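Long-range contacts in ofchtiv-allosamidin (Ostrinia furnacalis, PDB 6JMB), which probably hydrolyses the beta-1,4 glycosidic bonds of chitin as a group IV insect chitinase of glycosyl hydrolase family 18, and binds the inhibitor allosamidin: residues N44-A49 / P99-N104; L161-S166 / K183-I188; H205-F210 / Y224-A229; F210-E215 / Q302-A307. All blocks are in the same frame, centred on the assembly; numbering follows the deposited sequence.

Contact 1 (N44-A49 / P99-N104); sequences NAEGTA and PEYRQN
Glu46 and Tyr101 lie side by side and point the same way, the phenol ring with one face turned to the glutamate backbone. Glu46 CA sits over the middle of that face, 3.7 Å from the Tyr101 ring centroid and only 10° off the ring normal, a CH-pi contact. Glu46 CB meets Tyr101 CE1 at 4.0 Å, and Glu46 CG lies near OH and CZ of the tyrosine, 4.0 Å from CZ. The carboxylate plane stands 79° from the ring plane, so the two flat groups are not stacked. Ala45 O approaches the same ring obliquely, 3.3 Å from Tyr101 CD2. The residues from Asn44 to Gly47 form a type I beta turn, the tip of the hairpin joining barrel strand 35-43 of the TIM-barrel domain to the short antiparallel strand 49-51, and this tip leans on the first turns of helix 99-116. Gly47, with a positive phi, brings its backbone close to the helix; a CB there would run into Tyr101 O. One helical turn on from Tyr101, the amide of Asn104 crosses Thr48 obliquely and ND2 grips the loop twice. It donates to Thr48 OG1 at 2.9 Å, in the plane of its own amide, and to Glu46 O at 3.0 Å, reaching that carbonyl from above its plane. Asn104 CG, anti to the backbone N (chi1 -173°), is the atom from which ND2 reaches the turn. Ile94 and Met95 of helix 90-97 also touch the Tyr101 side chain.

Contact 2 (L161-S166 / K183-I188); sequences LTVAVS and KYVDYI
Leu161 packs against the 183-188 segment chiefly through its backbone, which meets Asp186 in two hydrogen bonds. Leu161 N donates to Asp186 OD2 at 2.9 Å, nearly straight at 169°, while Asp186 N returns a bond of 2.8 Å to Leu161 O nearly along the C=O axis. The aspartate thus answers both polar groups of one residue, and its OD2 also takes a salt bridge from Arg151 of helix 138-154. Leu161 CD2 lies against Tyr184 O, and Val185 CB rests on Leu161 O.

Thr162 and Tyr187 lie side by side, pointing the same way from the sheet. Thr162 CG2 stands over one face of the Tyr187 ring, displaced toward the rim, 3.5 Å from the ring centroid in a CH-pi contact. Thr162 OG1, held between the backbone N and the carbonyl carbon (chi1 66°), bonds to Asp122 and accepts at 2.9 Å from a water that also joins Tyr187 OH.

Val163, on the other face, places CG1 against Val185 CG1 and CG2 beside Ile188 CG1, each pair 3.9 Å apart. Further along, Val165 CG2 presses tightly on Ile188 CG2 at 3.5 Å. These are neighbouring parallel strands of the TIM barrel, 160-165 and 187-190, linked through helices 169-175 and 178-184; Ala164 between the valines lines the allosamizoline pocket.

The chemistry is divided by face: branched aliphatic groups seal the side toward the helices, whereas threonine, tyrosine and water make a polar network on the side of Asp122, and the charge of Asp186 is probably balanced by Arg151.

Contact 3 (H205-F210 / Y224-A229); sequences HNAPLF and YNVNNA
The N terminus of helix 226-235 in the TIM-barrel domain docks on the loop that follows strand 187-190, Val226 and Asn227 giving their backbone N-H groups to two successive loop carbonyls. Val226 N donates to Pro208 O at 2.8 Å, almost straight (170°), and Asn227 N to Leu209 O at 3.0 Å. Asn225 stands at the N-cap. Its CG, held between the backbone N and the carbonyl carbon (chi1 58°), is turned back toward the helix start, where OD1 accepts from Asn228 N at 2.9 Å. Asn225 CB meets Pro208 O at 3.3 Å, and its side chain crosses the proline ring at about a right angle. An alanine in place of Asn225 would probably leave Asn228 N without its capping acceptor and the first turn of the helix less firmly held. Val226 CB packs on Leu209 CD1 at 3.8 Å. The Phe210 ring approaches Asn227 obliquely, its CD1 3.7 Å from Asn227 CB and its plane 57° from that of the amide, whose OD1 bonds to Tyr333 of helix 324-336. The N-H groups from Val226 to Asn228 are thus shared between an asparagine side chain and loop carbonyls, the pattern of an N-capped helix start.

Contact 4 (F210-E215 / Q302-A307); sequences FISEGE and QTDNLA
Two carboxylates, Glu213 and Asp304, meet tip to tip with planes 32° apart, Glu213 OE2 only 3.8 Å from Asp304 OD1. Glu213 N donates at 3.0 Å to Asp304 OD2, which accepts through its syn lone pair and is also hydrogen-bonded to His205 NE2. Asp304 OD1 takes Leu306 N at 2.9 Å, nearly along its C-O axis, closing an Asx turn at the end of strand 300-304, and Ala307 N at 3.0 Å from above the carboxylate plane, extending it to an Asx motif. Asp304 CG, anti to the backbone N (chi1 -176°), lies on the side of the 210-215 loop. A water donates to Glu213 OE2 at 2.6 Å and to Thr303 O. An alanine in place of Asp304 would probably leave Glu213 N, Leu306 N, Ala307 N and His205 NE2 without this acceptor and free the loop after the strand to move. Beside the acids, Ile211 CG2 lies 4.2 Å from Leu306 CB, side by side and pointing the same way, and Leu306 O comes to the edge of the Phe210 ring, 3.8 Å from its CD2. Several N-H donors round Asp304 would partly offset its charge, which probably lets Glu213 lie so near.

How the contacts relate
From the N terminus, contact 1 comes first: it closes the chain from the hairpin after strand 35-43 to helix 99-116, at the surface of the TIM-barrel domain. Contact 2 follows in series, closing the short helical link between strands 160-165 and 187-190 in the barrel wall. Contact 3 closes the loop leading from strand 187-190 into helix 226-235. Contact 4 crosses it and ties that loop to the end of strand 300-304, in the antiparallel strands inserted between barrel strand 243-256 and helix 324-336, consistent with the insertion domain of family 18 chitinases. These two share Phe210 and touch directly, Leu209 N lying 2.9 Å from Ala307 O, and both sit across the chain's centre from contact 1.

Contact 1 (N44-A49 / P99-N104)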
# COMPACT_ATOMS: atom_id res chain seq x y z
N ASN A 44 13.21 -15.39 -8.41
CA ASN A 44 13.37 -16.76 -7.97
C ASN A 44 14.31 -16.80 -6.77
O ASN A 44 14.90 -15.78 -6.39
CB ASN A 44 13.79 -17.68 -9.13
CG ASN A 44 15.18 -17.39 -9.66
OD1 ASN A 44 16.03 -16.81 -8.98
ND2 ASN A 44 15.44 -17.83 -10.90
N ALA A 45 14.44 -17.98 -6.15
CA ALA A 45 15.25 -18.07 -4.94
C ALA A 45 16.72 -17.78 -5.20
O ALA A 45 17.45 -17.39 -4.27
CB ALA A 45 15.08 -19.44 -4.28
N GLU A 46 17.18 -17.94 -6.44
CA GLU A 46 18.55 -17.63 -6.81
C GLU A 46 18.76 -16.15 -7.10
O GLU A 46 19.86 -15.76 -7.51
CB GLU A 46 18.96 -18.48 -8.02
CG GLU A 46 18.89 -20.01 -7.78
CD GLU A 46 17.46 -20.56 -7.73
OE1 GLU A 46 16.58 -20.06 -8.47
OE2 GLU A 46 17.21 -21.50 -6.94
N GLY A 47 17.73 -15.33 -6.90
CA GLY A 47 17.86 -13.89 -7.03
C GLY A 47 17.54 -13.31 -8.39
O GLY A 47 17.65 -12.10 -8.56
N THR A 48 17.15 -14.12 -9.37
CA THR A 48 16.87 -13.56 -10.69
C THR A 48 15.57 -12.77 -10.66
O THR A 48 14.51 -13.32 -10.37
CB THR A 48 16.81 -14.67 -11.73
OG1 THR A 48 18.09 -15.31 -11.80
CG2 THR A 48 16.49 -14.08 -13.10
N ALA A 49 15.67 -11.47 -10.93
CA ALA A 49 14.48 -10.64 -11.07
C ALA A 49 13.72 -11.04 -12.32
O ALA A 49 14.32 -11.34 -13.36
CB ALA A 49 14.89 -9.17 -11.15
N PRO A 99 25.42 -14.21 -0.59
CA PRO A 99 26.02 -13.09 -1.33
C PRO A 99 25.89 -13.22 -2.84
O PRO A 99 25.65 -12.22 -3.53
CB PRO A 99 27.48 -13.10 -0.87
CG PRO A 99 27.44 -13.77 0.47
CD PRO A 99 26.36 -14.81 0.37
N GLU A 100 26.01 -14.45 -3.36
CA GLU A 100 25.91 -14.66 -4.80
C GLU A 100 24.51 -14.37 -5.31
O GLU A 100 24.34 -13.82 -6.41
CB GLU A 100 26.29 -16.10 -5.13
CG GLU A 100 27.72 -16.48 -4.73
CD GLU A 100 27.84 -16.95 -3.28
OE1 GLU A 100 26.85 -16.88 -2.52
OE2 GLU A 100 28.95 -17.39 -2.90
N TYR A 101 23.49 -14.75 -4.53
CA TYR A 101 22.12 -14.50 -4.95
C TYR A 101 21.76 -13.02 -4.81
O TYR A 101 21.05 -12.47 -5.66
CB TYR A 101 21.16 -15.36 -4.14
CG TYR A 101 21.28 -16.86 -4.35
CD1 TYR A 101 21.99 -17.38 -5.43
CD2 TYR A 101 20.68 -17.74 -3.47
CE1 TYR A 101 22.10 -18.75 -5.62
CE2 TYR A 101 20.78 -19.12 -3.66
CZ TYR A 101 21.49 -19.61 -4.73
OH TYR A 101 21.58 -20.97 -4.90
N ARG A 102 22.25 -12.36 -3.76
CA ARG A 102 22.06 -10.92 -3.65
C ARG A 102 22.66 -10.20 -4.85
O ARG A 102 22.05 -9.30 -5.42
CB ARG A 102 22.68 -10.40 -2.36
CG ARG A 102 21.97 -10.84 -1.10
CD ARG A 102 22.34 -9.97 0.09
NE ARG A 102 23.79 -9.90 0.32
CZ ARG A 102 24.45 -10.65 1.19
NH1 ARG A 102 23.81 -11.57 1.91
NH2 ARG A 102 25.75 -10.50 1.35
N GLN A 103 23.89 -10.58 -5.23
CA GLN A 103 24.53 -9.94 -6.37
C GLN A 103 23.73 -10.18 -7.64
O GLN A 103 23.56 -9.27 -8.46
CB GLN A 103 25.96 -10.46 -6.51
CG GLN A 103 26.71 -9.87 -7.69
CD GLN A 103 28.11 -10.44 -7.82
OE1 GLN A 103 28.30 -11.56 -8.30
NE2 GLN A 103 29.10 -9.67 -7.39
N ASN A 104 23.23 -11.41 -7.82
CA ASN A 104 22.39 -11.70 -8.98
C ASN A 104 21.13 -10.86 -8.97
O ASN A 104 20.70 -10.36 -10.03
CB ASN A 104 22.05 -13.19 -9.01
CG ASN A 104 21.32 -13.60 -10.28
OD1 ASN A 104 21.75 -13.26 -11.39
ND2 ASN A 104 20.23 -14.33 -10.12

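Contact 2 (L161-S166 / K183-I188)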
# COMPACT_ATOMS: atom_id res chain seq x y z
N LEU A 161 15.99 3.93 -4.33
CA LEU A 161 15.74 2.67 -3.63
C LEU A 161 14.77 2.96 -2.51
O LEU A 161 15.07 3.76 -1.62
CB LEU A 161 17.04 2.09 -3.06
CG LEU A 161 16.86 0.80 -2.24
CD1 LEU A 161 16.34 -0.33 -3.11
CD2 LEU A 161 18.17 0.41 -1.56
N THR A 162 13.61 2.31 -2.54
CA THR A 162 12.59 2.49 -1.51
C THR A 162 12.13 1.14 -1.01
O THR A 162 12.44 0.10 -1.61
CB THR A 162 11.39 3.29 -2.05
OG1 THR A 162 10.72 2.52 -3.06
CG2 THR A 162 11.85 4.60 -2.66
N VAL A 163 11.41 1.14 0.11
CA VAL A 163 10.79 -0.07 0.63
C VAL A 163 9.35 0.22 1.01
O VAL A 163 8.95 1.36 1.24
CB VAL A 163 11.55 -0.64 1.86
CG1 VAL A 163 12.94 -1.13 1.46
CG2 VAL A 163 11.61 0.39 2.99
N ALA A 164 8.56 -0.85 1.06
CA ALA A 164 7.25 -0.87 1.68
C ALA A 164 7.33 -1.82 2.85
O ALA A 164 7.87 -2.93 2.71
CB ALA A 164 6.19 -1.36 0.70
N VAL A 165 6.83 -1.40 4.01
CA VAL A 165 7.01 -2.14 5.25
C VAL A 165 5.69 -2.31 6.00
O VAL A 165 4.77 -1.50 5.87
CB VAL A 165 8.04 -1.47 6.18
CG1 VAL A 165 9.42 -1.42 5.51
CG2 VAL A 165 7.57 -0.08 6.58
N SER A 166 5.62 -3.37 6.80
CA SER A 166 4.50 -3.53 7.72
C SER A 166 4.49 -2.42 8.76
O SER A 166 5.53 -1.82 9.08
CB SER A 166 4.56 -4.89 8.40
OG SER A 166 5.78 -5.03 9.12
N LYS A 183 18.51 3.93 6.70
CA LYS A 183 19.80 4.51 6.29
C LYS A 183 20.00 4.45 4.79
O LYS A 183 20.54 5.39 4.19
CB LYS A 183 20.92 3.75 7.01
CG LYS A 183 22.33 4.13 6.58
CD LYS A 183 23.32 3.50 7.54
CE LYS A 183 24.75 3.93 7.25
NZ LYS A 183 25.71 3.24 8.15
N TYR A 184 19.58 3.36 4.15
CA TYR A 184 19.92 3.06 2.77
C TYR A 184 18.85 3.45 1.77
O TYR A 184 19.12 3.41 0.56
CB TYR A 184 20.19 1.56 2.62
CG TYR A 184 21.34 1.13 3.46
CD1 TYR A 184 22.59 1.68 3.26
CD2 TYR A 184 21.18 0.21 4.48
CE1 TYR A 184 23.66 1.30 4.03
CE2 TYR A 184 22.24 -0.17 5.26
CZ TYR A 184 23.48 0.38 5.03
OH TYR A 184 24.56 0.02 5.80
N VAL A 185 17.67 3.82 2.22
CA VAL A 185 16.55 4.05 1.32
C VAL A 185 16.29 5.54 1.18
O VAL A 185 16.61 6.34 2.07
CB VAL A 185 15.27 3.30 1.76
CG1 VAL A 185 15.53 1.80 1.81
CG2 VAL A 185 14.77 3.82 3.11
N ASP A 186 15.70 5.91 0.04
CA ASP A 186 15.23 7.27 -0.14
C ASP A 186 14.03 7.57 0.76
O ASP A 186 13.91 8.68 1.29
CB ASP A 186 14.91 7.51 -1.61
CG ASP A 186 16.15 7.52 -2.46
OD1 ASP A 186 16.84 8.56 -2.47
OD2 ASP A 186 16.47 6.49 -3.07
N TYR A 187 13.15 6.59 0.94
CA TYR A 187 12.06 6.72 1.90
C TYR A 187 11.50 5.34 2.19
O TYR A 187 11.76 4.37 1.47
CB TYR A 187 10.94 7.67 1.42
CG TYR A 187 10.33 7.31 0.09
CD1 TYR A 187 9.39 6.28 -0.02
CD2 TYR A 187 10.67 8.01 -1.06
CE1 TYR A 187 8.83 5.96 -1.25
CE2 TYR A 187 10.11 7.69 -2.29
CZ TYR A 187 9.19 6.66 -2.38
OH TYR A 187 8.65 6.34 -3.60
N ILE A 188 10.73 5.28 3.28
CA ILE A 188 10.04 4.08 3.73
C ILE A 188 8.54 4.32 3.56
O ILE A 188 7.98 5.25 4.16
CB ILE A 188 10.38 3.78 5.20
CG1 ILE A 188 11.85 3.43 5.35
CG2 ILE A 188 9.52 2.64 5.71
CD1 ILE A 188 12.26 3.16 6.78
O HOH W 1 8.14 3.65 -3.56

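Contact 3 (H205-F210 / Y224-A229)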
# COMPACT_ATOMS: atom_id res chain seq x y z
N HIS A 205 -11.72 -1.67 11.46
CA HIS A 205 -11.40 -0.73 10.40
C HIS A 205 -10.12 -1.13 9.68
O HIS A 205 -9.15 -1.60 10.29
CB HIS A 205 -11.28 0.69 10.94
CG HIS A 205 -12.53 1.18 11.60
ND1 HIS A 205 -13.75 1.24 10.95
CD2 HIS A 205 -12.75 1.62 12.86
CE1 HIS A 205 -14.66 1.71 11.78
NE2 HIS A 205 -14.08 1.95 12.95
N ASN A 206 -10.12 -0.91 8.37
CA ASN A 206 -8.95 -1.18 7.55
C ASN A 206 -7.81 -0.24 7.91
O ASN A 206 -6.65 -0.64 7.96
CB ASN A 206 -9.37 -1.03 6.09
CG ASN A 206 -8.30 -1.42 5.11
OD1 ASN A 206 -7.50 -2.33 5.34
ND2 ASN A 206 -8.28 -0.74 3.97
N ALA A 207 -8.14 1.02 8.21
CA ALA A 207 -7.12 2.01 8.52
C ALA A 207 -7.63 3.02 9.53
O ALA A 207 -7.70 4.22 9.23
CB ALA A 207 -6.66 2.71 7.23
N PRO A 208 -7.98 2.60 10.74
CA PRO A 208 -8.39 3.58 11.76
C PRO A 208 -7.20 4.45 12.14
O PRO A 208 -6.07 3.98 12.27
CB PRO A 208 -8.81 2.69 12.94
CG PRO A 208 -7.94 1.47 12.81
CD PRO A 208 -7.71 1.27 11.32
N LEU A 209 -7.47 5.75 12.32
CA LEU A 209 -6.40 6.66 12.71
C LEU A 209 -6.03 6.48 14.18
O LEU A 209 -4.85 6.43 14.53
CB LEU A 209 -6.84 8.10 12.44
CG LEU A 209 -5.80 9.21 12.34
CD1 LEU A 209 -4.62 8.79 11.48
CD2 LEU A 209 -6.46 10.46 11.76
N PHE A 210 -7.03 6.37 15.04
CA PHE A 210 -6.83 6.26 16.48
C PHE A 210 -7.62 5.05 16.97
O PHE A 210 -8.03 4.18 16.19
CB PHE A 210 -7.28 7.55 17.18
CG PHE A 210 -6.64 8.79 16.63
CD1 PHE A 210 -5.29 9.05 16.85
CD2 PHE A 210 -7.38 9.72 15.91
CE1 PHE A 210 -4.70 10.20 16.36
CE2 PHE A 210 -6.79 10.87 15.41
CZ PHE A 210 -5.45 11.11 15.63
N TYR A 224 -3.99 -1.77 16.80
CA TYR A 224 -3.56 -1.65 15.40
C TYR A 224 -4.24 -0.43 14.79
O TYR A 224 -5.38 -0.50 14.33
CB TYR A 224 -3.93 -2.90 14.62
CG TYR A 224 -3.28 -4.20 15.09
CD1 TYR A 224 -2.21 -4.20 15.97
CD2 TYR A 224 -3.77 -5.42 14.64
CE1 TYR A 224 -1.63 -5.40 16.38
CE2 TYR A 224 -3.21 -6.61 15.04
CZ TYR A 224 -2.14 -6.59 15.91
OH TYR A 224 -1.58 -7.79 16.32
N ASN A 225 -3.54 0.71 14.80
CA ASN A 225 -4.07 1.90 14.15
C ASN A 225 -2.92 2.73 13.57
O ASN A 225 -1.74 2.48 13.84
CB ASN A 225 -5.02 2.69 15.07
CG ASN A 225 -4.38 3.13 16.37
OD1 ASN A 225 -3.32 3.75 16.38
ND2 ASN A 225 -5.05 2.82 17.49
N VAL A 226 -3.29 3.69 12.72
CA VAL A 226 -2.31 4.46 11.96
C VAL A 226 -1.41 5.25 12.90
O VAL A 226 -0.18 5.29 12.73
CB VAL A 226 -3.02 5.36 10.94
CG1 VAL A 226 -2.01 6.27 10.24
CG2 VAL A 226 -3.80 4.52 9.94
N ASN A 227 -2.00 5.92 13.90
CA ASN A 227 -1.21 6.73 14.82
C ASN A 227 -0.17 5.88 15.55
O ASN A 227 1.00 6.27 15.66
CB ASN A 227 -2.13 7.44 15.80
CG ASN A 227 -1.38 8.19 16.88
OD1 ASN A 227 -0.60 9.11 16.61
ND2 ASN A 227 -1.62 7.80 18.13
N ASN A 228 -0.56 4.71 16.05
CA ASN A 228 0.40 3.87 16.76
C ASN A 228 1.54 3.44 15.84
O ASN A 228 2.70 3.43 16.25
CB ASN A 228 -0.29 2.65 17.37
CG ASN A 228 -1.05 2.98 18.64
OD1 ASN A 228 -0.78 3.99 19.29
ND2 ASN A 228 -1.99 2.13 18.99
N ALA A 229 1.22 3.12 14.58
CA ALA A 229 2.24 2.67 13.65
C ALA A 229 3.20 3.80 13.29
O ALA A 229 4.42 3.61 13.31
CB ALA A 229 1.59 2.11 12.38

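Contact 4 (F210-E215 / Q302-A307)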
# COMPACT_ATOMS: atom_id res chain seq x y z
N PHE A 210 -7.03 6.37 15.04
CA PHE A 210 -6.83 6.26 16.48
C PHE A 210 -7.62 5.05 16.97
O PHE A 210 -8.03 4.18 16.19
CB PHE A 210 -7.28 7.55 17.18
CG PHE A 210 -6.64 8.79 16.63
CD1 PHE A 210 -5.29 9.05 16.85
CD2 PHE A 210 -7.38 9.72 15.91
CE1 PHE A 210 -4.70 10.20 16.36
CE2 PHE A 210 -6.79 10.87 15.41
CZ PHE A 210 -5.45 11.11 15.63
N ILE A 211 -7.85 4.98 18.29
CA ILE A 211 -8.70 3.96 18.89
C ILE A 211 -10.05 3.90 18.17
O ILE A 211 -10.54 4.92 17.68
CB ILE A 211 -8.87 4.21 20.41
CG1 ILE A 211 -9.48 3.00 21.11
CG2 ILE A 211 -9.71 5.47 20.67
CD1 ILE A 211 -9.33 3.07 22.63
N SER A 212 -10.63 2.71 18.09
CA SER A 212 -11.90 2.47 17.41
C SER A 212 -13.00 2.17 18.43
O SER A 212 -12.73 1.74 19.56
CB SER A 212 -11.79 1.28 16.46
OG SER A 212 -10.79 1.51 15.47
N GLU A 213 -14.24 2.38 18.00
CA GLU A 213 -15.39 1.97 18.79
C GLU A 213 -15.27 0.50 19.15
O GLU A 213 -14.92 -0.34 18.31
CB GLU A 213 -16.68 2.19 18.00
CG GLU A 213 -17.09 3.65 17.86
CD GLU A 213 -18.27 3.85 16.92
OE1 GLU A 213 -18.92 2.85 16.54
OE2 GLU A 213 -18.54 5.00 16.54
N GLY A 214 -15.54 0.19 20.42
CA GLY A 214 -15.50 -1.18 20.88
C GLY A 214 -14.16 -1.67 21.38
O GLY A 214 -14.07 -2.83 21.81
N GLU A 215 -13.13 -0.84 21.33
CA GLU A 215 -11.81 -1.21 21.82
C GLU A 215 -11.59 -0.67 23.23
O GLU A 215 -12.16 0.36 23.61
CB GLU A 215 -10.71 -0.68 20.90
CG GLU A 215 -10.70 -1.35 19.54
CD GLU A 215 -9.52 -0.93 18.69
OE1 GLU A 215 -9.22 0.28 18.64
OE2 GLU A 215 -8.89 -1.82 18.08
N GLN A 302 -22.03 5.24 8.66
CA GLN A 302 -21.76 5.92 9.92
C GLN A 302 -20.29 6.29 9.99
O GLN A 302 -19.44 5.70 9.32
CB GLN A 302 -22.17 5.06 11.13
CG GLN A 302 -23.69 5.03 11.35
CD GLN A 302 -24.12 4.08 12.45
OE1 GLN A 302 -23.39 3.17 12.83
NE2 GLN A 302 -25.33 4.30 12.97
N THR A 303 -19.99 7.29 10.79
CA THR A 303 -18.62 7.69 11.07
C THR A 303 -18.25 7.18 12.45
O THR A 303 -18.98 7.41 13.42
CB THR A 303 -18.50 9.22 11.04
OG1 THR A 303 -18.71 9.69 9.71
CG2 THR A 303 -17.12 9.65 11.53
N ASP A 304 -17.14 6.46 12.53
CA ASP A 304 -16.54 6.17 13.83
C ASP A 304 -15.75 7.42 14.22
O ASP A 304 -14.70 7.71 13.63
CB ASP A 304 -15.63 4.96 13.72
CG ASP A 304 -15.03 4.54 15.07
OD1 ASP A 304 -14.79 5.42 15.92
OD2 ASP A 304 -14.79 3.33 15.26
N ASN A 305 -16.28 8.19 15.17
CA ASN A 305 -15.67 9.46 15.54
C ASN A 305 -14.53 9.31 16.53
O ASN A 305 -13.94 10.32 16.93
CB ASN A 305 -16.73 10.43 16.08
CG ASN A 305 -16.36 11.88 15.84
OD1 ASN A 305 -15.49 12.20 15.03
ND2 ASN A 305 -17.03 12.78 16.56
N LEU A 306 -14.20 8.08 16.92
CA LEU A 306 -12.95 7.83 17.62
C LEU A 306 -11.83 7.56 16.61
O LEU A 306 -10.75 8.16 16.70
CB LEU A 306 -13.12 6.63 18.56
CG LEU A 306 -14.18 6.78 19.65
CD1 LEU A 306 -14.30 5.49 20.46
CD2 LEU A 306 -13.84 7.94 20.56
N ALA A 307 -12.10 6.69 15.63
CA ALA A 307 -11.10 6.27 14.66
C ALA A 307 -11.01 7.20 13.45
O ALA A 307 -10.02 7.11 12.70
CB ALA A 307 -11.41 4.85 14.18
O HOH W 2 -20.23 5.21 14.57